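Local coordinates for protein carboxypeptidase A (Helicoverpa armigera, PDB 1JQG) that probably acts as a zinc-dependent M14 metallocarboxypeptidase, trimming peptides from their C-terminal end, and is seen here with its activation peptide attached, at residues 306-311 against 383-388; 342-347 against 402-407. All coordinates share one frame; numbering follows the deposited sequence.

Contact 1: residues 306-311 against 383-388. With ZN (zinc ion), chain B.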
loop_
_atom_site.group_PDB
_atom_site.type_symbol
_atom_site.label_atom_id
_atom_site.label_comp_id
_atom_site.label_asym_id
_atom_site.label_seq_id
_atom_site.Cartn_x
_atom_site.Cartn_y
_atom_site.Cartn_z
ATOM N N HIS A 306 2.396 -0.422 -1.075
ATOM C CA HIS A 306 1.335 -1.348 -0.776
ATOM C C HIS A 306 1.908 -2.732 -0.418
ATOM O O HIS A 306 3.076 -3.020 -0.393
ATOM C CB HIS A 306 0.401 -1.554 -1.995
ATOM C CG HIS A 306 -0.363 -0.324 -2.353
ATOM N ND1 HIS A 306 -1.659 -0.114 -2.027
ATOM C CD2 HIS A 306 -0.064 0.838 -2.993
ATOM C CE1 HIS A 306 -2.206 0.974 -2.427
ATOM N NE2 HIS A 306 -1.206 1.603 -3.015
ATOM N N SER A 307 0.962 -3.583 -0.055
ATOM C CA SER A 307 1.098 -4.940 0.250
ATOM C C SER A 307 -0.147 -5.778 -0.199
ATOM O O SER A 307 -1.205 -5.181 -0.408
ATOM C CB SER A 307 1.323 -5.385 1.701
ATOM O OG SER A 307 0.117 -5.398 2.454
ATOM N N PHE A 308 -0.183 -6.679 -1.170
ATOM C CA PHE A 308 0.744 -7.794 -1.071
ATOM C C PHE A 308 1.206 -8.333 -2.424
ATOM O O PHE A 308 0.365 -8.263 -3.374
ATOM C CB PHE A 308 0.533 -8.844 0.019
ATOM C CG PHE A 308 -0.469 -9.872 -0.392
ATOM C CD1 PHE A 308 -0.031 -10.984 -1.096
ATOM C CD2 PHE A 308 -1.819 -9.771 -0.125
ATOM C CE1 PHE A 308 -0.899 -11.967 -1.518
ATOM C CE2 PHE A 308 -2.699 -10.741 -0.544
ATOM C CZ PHE A 308 -2.247 -11.850 -1.236
ATOM N N GLY A 309 2.407 -8.802 -2.855
ATOM C CA GLY A 309 2.779 -9.262 -4.163
ATOM C C GLY A 309 4.248 -9.449 -4.542
ATOM O O GLY A 309 4.631 -10.139 -5.504
ATOM N N SER A 310 5.137 -8.683 -3.912
ATOM C CA SER A 310 6.562 -8.712 -4.196
ATOM C C SER A 310 6.808 -8.238 -5.630
ATOM O O SER A 310 7.463 -8.867 -6.484
ATOM C CB SER A 310 7.209 -10.073 -3.966
ATOM O OG SER A 310 7.044 -10.493 -2.622
ATOM N N MET A 311 6.328 -7.047 -5.927
ATOM C CA MET A 311 6.456 -6.449 -7.230
ATOM C C MET A 311 6.560 -4.942 -7.182
ATOM O O MET A 311 6.150 -4.308 -6.216
ATOM C CB MET A 311 5.282 -6.777 -8.178
ATOM C CG MET A 311 3.940 -6.943 -7.516
ATOM S SD MET A 311 2.616 -7.718 -8.443
ATOM C CE MET A 311 2.714 -9.435 -8.090
ATOM N N LEU A 383 4.879 -4.962 -1.296
ATOM C CA LEU A 383 5.686 -5.708 -0.361
ATOM C C LEU A 383 5.358 -7.197 -0.254
ATOM O O LEU A 383 4.305 -7.617 -0.669
ATOM C CB LEU A 383 5.506 -5.095 1.051
ATOM C CG LEU A 383 5.981 -3.650 1.195
ATOM C CD1 LEU A 383 6.091 -3.285 2.685
ATOM C CD2 LEU A 383 7.280 -3.455 0.455
ATOM N N PRO A 384 6.321 -8.006 0.137
ATOM C CA PRO A 384 6.222 -9.446 0.183
ATOM C C PRO A 384 5.183 -9.879 1.191
ATOM O O PRO A 384 5.026 -9.341 2.294
ATOM C CB PRO A 384 7.634 -9.908 0.596
ATOM C CG PRO A 384 8.550 -8.803 0.177
ATOM C CD PRO A 384 7.743 -7.569 0.414
ATOM N N ALA A 385 4.463 -10.945 0.872
ATOM C CA ALA A 385 3.578 -11.613 1.798
ATOM C C ALA A 385 4.433 -12.626 2.563
ATOM O O ALA A 385 4.787 -13.646 1.988
ATOM C CB ALA A 385 2.502 -12.348 1.023
ATOM N N TYR A 386 4.779 -12.376 3.810
ATOM C CA TYR A 386 5.533 -13.300 4.617
ATOM C C TYR A 386 4.722 -14.499 5.122
ATOM O O TYR A 386 3.698 -14.381 5.775
ATOM C CB TYR A 386 6.186 -12.569 5.792
ATOM C CG TYR A 386 7.020 -13.474 6.674
ATOM C CD1 TYR A 386 6.631 -13.912 7.931
ATOM C CD2 TYR A 386 8.256 -13.895 6.194
ATOM C CE1 TYR A 386 7.439 -14.729 8.695
ATOM C CE2 TYR A 386 9.078 -14.715 6.953
ATOM C CZ TYR A 386 8.658 -15.126 8.199
ATOM O OH TYR A 386 9.438 -15.936 8.989
ATOM N N ARG A 387 5.248 -15.678 4.847
ATOM C CA ARG A 387 4.622 -16.942 5.188
ATOM C C ARG A 387 5.199 -17.515 6.482
ATOM O O ARG A 387 6.291 -17.176 6.912
ATOM C CB ARG A 387 4.772 -17.961 4.045
ATOM C CG ARG A 387 4.334 -17.428 2.696
ATOM C CD ARG A 387 4.706 -18.371 1.568
ATOM N NE ARG A 387 3.837 -19.542 1.528
ATOM C CZ ARG A 387 3.149 -19.936 0.459
ATOM N NH1 ARG A 387 3.212 -19.232 -0.661
ATOM N NH2 ARG A 387 2.383 -21.020 0.486
ATOM N N ASN A 388 4.431 -18.382 7.138
ATOM C CA ASN A 388 4.881 -19.051 8.349
ATOM C C ASN A 388 4.221 -20.416 8.496
ATOM O O ASN A 388 3.665 -20.902 7.514
ATOM C CB ASN A 388 4.595 -18.186 9.580
ATOM C CG ASN A 388 3.120 -18.060 9.881
ATOM O OD1 ASN A 388 2.318 -17.528 9.130
ATOM N ND2 ASN A 388 2.705 -18.583 11.024
HETATM ZN ZN ZN B . -3.274 -1.830 -1.876
HETATM O O HOH W 1 -3.372 -3.140 -3.937
#
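Leu383 is held through both ends of its backbone by the segment 306-311. Its N-H gives a nearly straight hydrogen bond to the carbonyl of His306 (Leu383 N to His306 O 2.8 Å, 170° at the hydrogen). Its own carbonyl accepts a more bent bond from the turn that follows the strand (Gly309 N to Leu383 O 3.1 Å, 145°), and Phe308 CA brings a C-H to the same oxygen at 3.6 Å. The Phe308 ring leaves the backbone in the crowded position, CG between the backbone N and the carbonyl carbon (chi1 83°), and its CD1 rests 3.6 Å from Ala385 CB. Beyond Gly309, whose backbone conformation would drive a beta carbon into the carbonyl oxygen of Phe308, the hydroxyl of Ser310 presses on the proline, OG lying 3.1 Å from Pro384 CA.

His306, whose carbonyl is thus held, carries its imidazole to the metal: ND1 binds the zinc ion at 2.4 Å, a site completed by His181, Glu184 and a water, while NE2 is hydrogen-bonded to Asp304 and the ring is thereby fixed at both nitrogens. Glu184 also accepts a hydrogen bond from Ser307 N. Glu382, the predicted catalytic proton donor/acceptor, immediately precedes Leu383 and is faced by Ser310 and Met311 in a G1 beta bulge.

Strand 377-383 runs between the parallel strand 299-307 and the antiparallel strand 311-314, with Leu383 packing on both Ala190 of helix 187-200 and Thr409 of helix 402-421.

Contact 2: residues 342-347 against 402-407; sequences VKWSSN and IEQAGF
Gln404 lies over one face of the Trp344 indole and reaches past it to the carbonyl of Val342. Its CB comes in by the CE2-CZ2 side of the six-membered ring, 3.7 Å from Trp344 CZ2. With CG anti to the backbone N, that methylene sits over the middle of this ring in a CH-pi contact, Gln404 CG being 3.6 Å from the ring centroid. The chain then bends (chi2 59°), and CD stands 3.5 Å from Trp344 CZ3. The amide is stacked on the indole, the planes 15° apart: OE1 is over the rim, 3.3 Å from Trp344 CH2, while NE2 gives a bent hydrogen bond to the loop backbone (Gln404 NE2 to Val342 O 3.0 Å, 137° at the hydrogen) and another to Glu408. An alanine here would probably leave the Val342 carbonyl and Glu408 without this donor and open a gap over the six-membered ring where CG and the amide now lie.

One turn further along the helix, Phe407 brings CE2 to 4.1 Å from Val342 CB. The loop is closed on itself by a type I turn from Trp344 to Asn347 and by Lys343, whose NZ is 2.7 Å from Asn347 O and also pairs with Asp349.

The contact thus joins the loop between helix 325-340 and the edge strand 351-354 to the start of helix 402-421, which packs on helix 187-200 through Ile402 and Phe407.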
loop_
_atom_site.group_PDB
_atom_site.type_symbol
_atom_site.label_atom_id
_atom_site.label_comp_id
_atom_site.label_asym_id
_atom_site.label_seq_id
_atom_site.Cartn_x
_atom_site.Cartn_y
_atom_site.Cartn_z
ATOM N N VAL A 342 19.133 -8.957 -0.381
ATOM C CA VAL A 342 19.077 -9.024 1.073
ATOM C C VAL A 342 17.822 -9.728 1.598
ATOM O O VAL A 342 17.467 -9.542 2.787
ATOM C CB VAL A 342 19.206 -7.621 1.732
ATOM C CG1 VAL A 342 20.559 -6.992 1.462
ATOM C CG2 VAL A 342 18.019 -6.784 1.293
ATOM N N LYS A 343 17.068 -10.347 0.690
ATOM C CA LYS A 343 15.795 -10.951 1.019
ATOM C C LYS A 343 15.931 -12.182 1.927
ATOM O O LYS A 343 17.024 -12.676 2.206
ATOM C CB LYS A 343 15.072 -11.372 -0.257
ATOM C CG LYS A 343 15.689 -12.592 -0.951
ATOM C CD LYS A 343 14.697 -13.182 -1.957
ATOM C CE LYS A 343 15.189 -14.535 -2.474
ATOM N NZ LYS A 343 14.196 -15.102 -3.453
ATOM N N TRP A 344 14.794 -12.678 2.402
ATOM C CA TRP A 344 14.703 -13.911 3.174
ATOM C C TRP A 344 14.691 -15.061 2.165
ATOM O O TRP A 344 14.007 -14.941 1.133
ATOM C CB TRP A 344 13.420 -13.918 3.976
ATOM C CG TRP A 344 13.455 -13.438 5.389
ATOM C CD1 TRP A 344 12.442 -13.528 6.308
ATOM C CD2 TRP A 344 14.552 -12.830 6.075
ATOM N NE1 TRP A 344 12.847 -12.984 7.506
ATOM C CE2 TRP A 344 14.138 -12.546 7.382
ATOM C CE3 TRP A 344 15.840 -12.451 5.687
ATOM C CZ2 TRP A 344 14.949 -11.914 8.322
ATOM C CZ3 TRP A 344 16.646 -11.826 6.595
ATOM C CH2 TRP A 344 16.190 -11.562 7.898
ATOM N N SER A 345 15.397 -16.141 2.469
ATOM C CA SER A 345 15.467 -17.310 1.615
ATOM C C SER A 345 14.079 -17.874 1.346
ATOM O O SER A 345 13.793 -18.351 0.258
ATOM C CB SER A 345 16.386 -18.373 2.219
ATOM O OG SER A 345 15.847 -19.059 3.333
ATOM N N SER A 346 13.178 -17.775 2.309
ATOM C CA SER A 346 11.809 -18.235 2.185
ATOM C C SER A 346 11.002 -17.445 1.165
ATOM O O SER A 346 10.044 -17.921 0.567
ATOM C CB SER A 346 11.095 -18.091 3.547
ATOM O OG SER A 346 9.905 -18.889 3.537
ATOM N N ASN A 347 11.304 -16.157 0.998
ATOM C CA ASN A 347 10.598 -15.262 0.111
ATOM C C ASN A 347 11.114 -15.276 -1.323
ATOM O O ASN A 347 12.239 -15.662 -1.612
ATOM C CB ASN A 347 10.676 -13.830 0.650
ATOM C CG ASN A 347 9.983 -13.691 1.990
ATOM O OD1 ASN A 347 9.027 -14.422 2.205
ATOM N ND2 ASN A 347 10.471 -12.789 2.829
ATOM N N ILE A 402 8.824 -7.880 10.794
ATOM C CA ILE A 402 8.629 -6.439 10.898
ATOM C C ILE A 402 9.868 -5.620 10.575
ATOM O O ILE A 402 9.782 -4.690 9.745
ATOM C CB ILE A 402 8.086 -6.035 12.258
ATOM C CG1 ILE A 402 6.785 -6.759 12.587
ATOM C CG2 ILE A 402 7.965 -4.502 12.279
ATOM C CD1 ILE A 402 5.994 -6.202 13.762
ATOM N N GLU A 403 10.987 -5.898 11.229
ATOM C CA GLU A 403 12.235 -5.207 10.940
ATOM C C GLU A 403 12.770 -5.509 9.548
ATOM O O GLU A 403 13.337 -4.648 8.877
ATOM C CB GLU A 403 13.284 -5.556 12.016
ATOM C CG GLU A 403 14.559 -4.738 11.872
ATOM C CD GLU A 403 15.535 -4.920 13.020
ATOM O OE1 GLU A 403 15.661 -4.074 13.926
ATOM O OE2 GLU A 403 16.215 -5.959 13.028
ATOM N N GLN A 404 12.697 -6.768 9.105
ATOM C CA GLN A 404 13.233 -7.196 7.823
ATOM C C GLN A 404 12.445 -6.530 6.694
ATOM O O GLN A 404 13.047 -6.162 5.694
ATOM C CB GLN A 404 13.163 -8.714 7.669
ATOM C CG GLN A 404 13.515 -9.243 6.281
ATOM C CD GLN A 404 14.900 -8.887 5.805
ATOM O OE1 GLN A 404 15.850 -8.590 6.535
ATOM N NE2 GLN A 404 15.123 -8.893 4.486
ATOM N N ALA A 405 11.147 -6.341 6.891
ATOM C CA ALA A 405 10.257 -5.690 5.976
ATOM C C ALA A 405 10.723 -4.259 5.714
ATOM O O ALA A 405 10.876 -3.894 4.538
ATOM C CB ALA A 405 8.844 -5.737 6.552
ATOM N N GLY A 406 11.083 -3.566 6.779
ATOM C CA GLY A 406 11.622 -2.226 6.692
ATOM C C GLY A 406 13.006 -2.162 6.048
ATOM O O GLY A 406 13.243 -1.352 5.173
ATOM N N PHE A 407 13.890 -3.014 6.552
ATOM C CA PHE A 407 15.299 -2.993 6.114
ATOM C C PHE A 407 15.422 -3.380 4.653
ATOM O O PHE A 407 16.098 -2.742 3.843
ATOM C CB PHE A 407 16.132 -3.948 6.989
ATOM C CG PHE A 407 17.500 -4.270 6.479
ATOM C CD1 PHE A 407 18.535 -3.387 6.759
ATOM C CD2 PHE A 407 17.766 -5.407 5.732
ATOM C CE1 PHE A 407 19.812 -3.628 6.283
ATOM C CE2 PHE A 407 19.062 -5.657 5.274
ATOM C CZ PHE A 407 20.087 -4.762 5.543
#

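In the fold
The two contacts interlock along the chain, in the order 306-311, 342-347, 383-388, 402-407, and their centres lie about 10 Å apart, all within the zinc carboxypeptidase family region. They meet directly where Tyr386 CE2 packs 3.6 Å from Trp344 CD1, and Tyr386 also stacks on Phe401, just ahead of the helix. Helix 402-421 is common to both: it supplies one half of contact 2, and its Glu408 touches Pro384 of contact 1. Contact 1 lies at the ends of central strands of the mixed sheet, beside the zinc, whereas contact 2 lies nearer the surface and away from the metal, so the loop that leaves the active-site strand 377-383 packs, through Tyr386, on the outer loop.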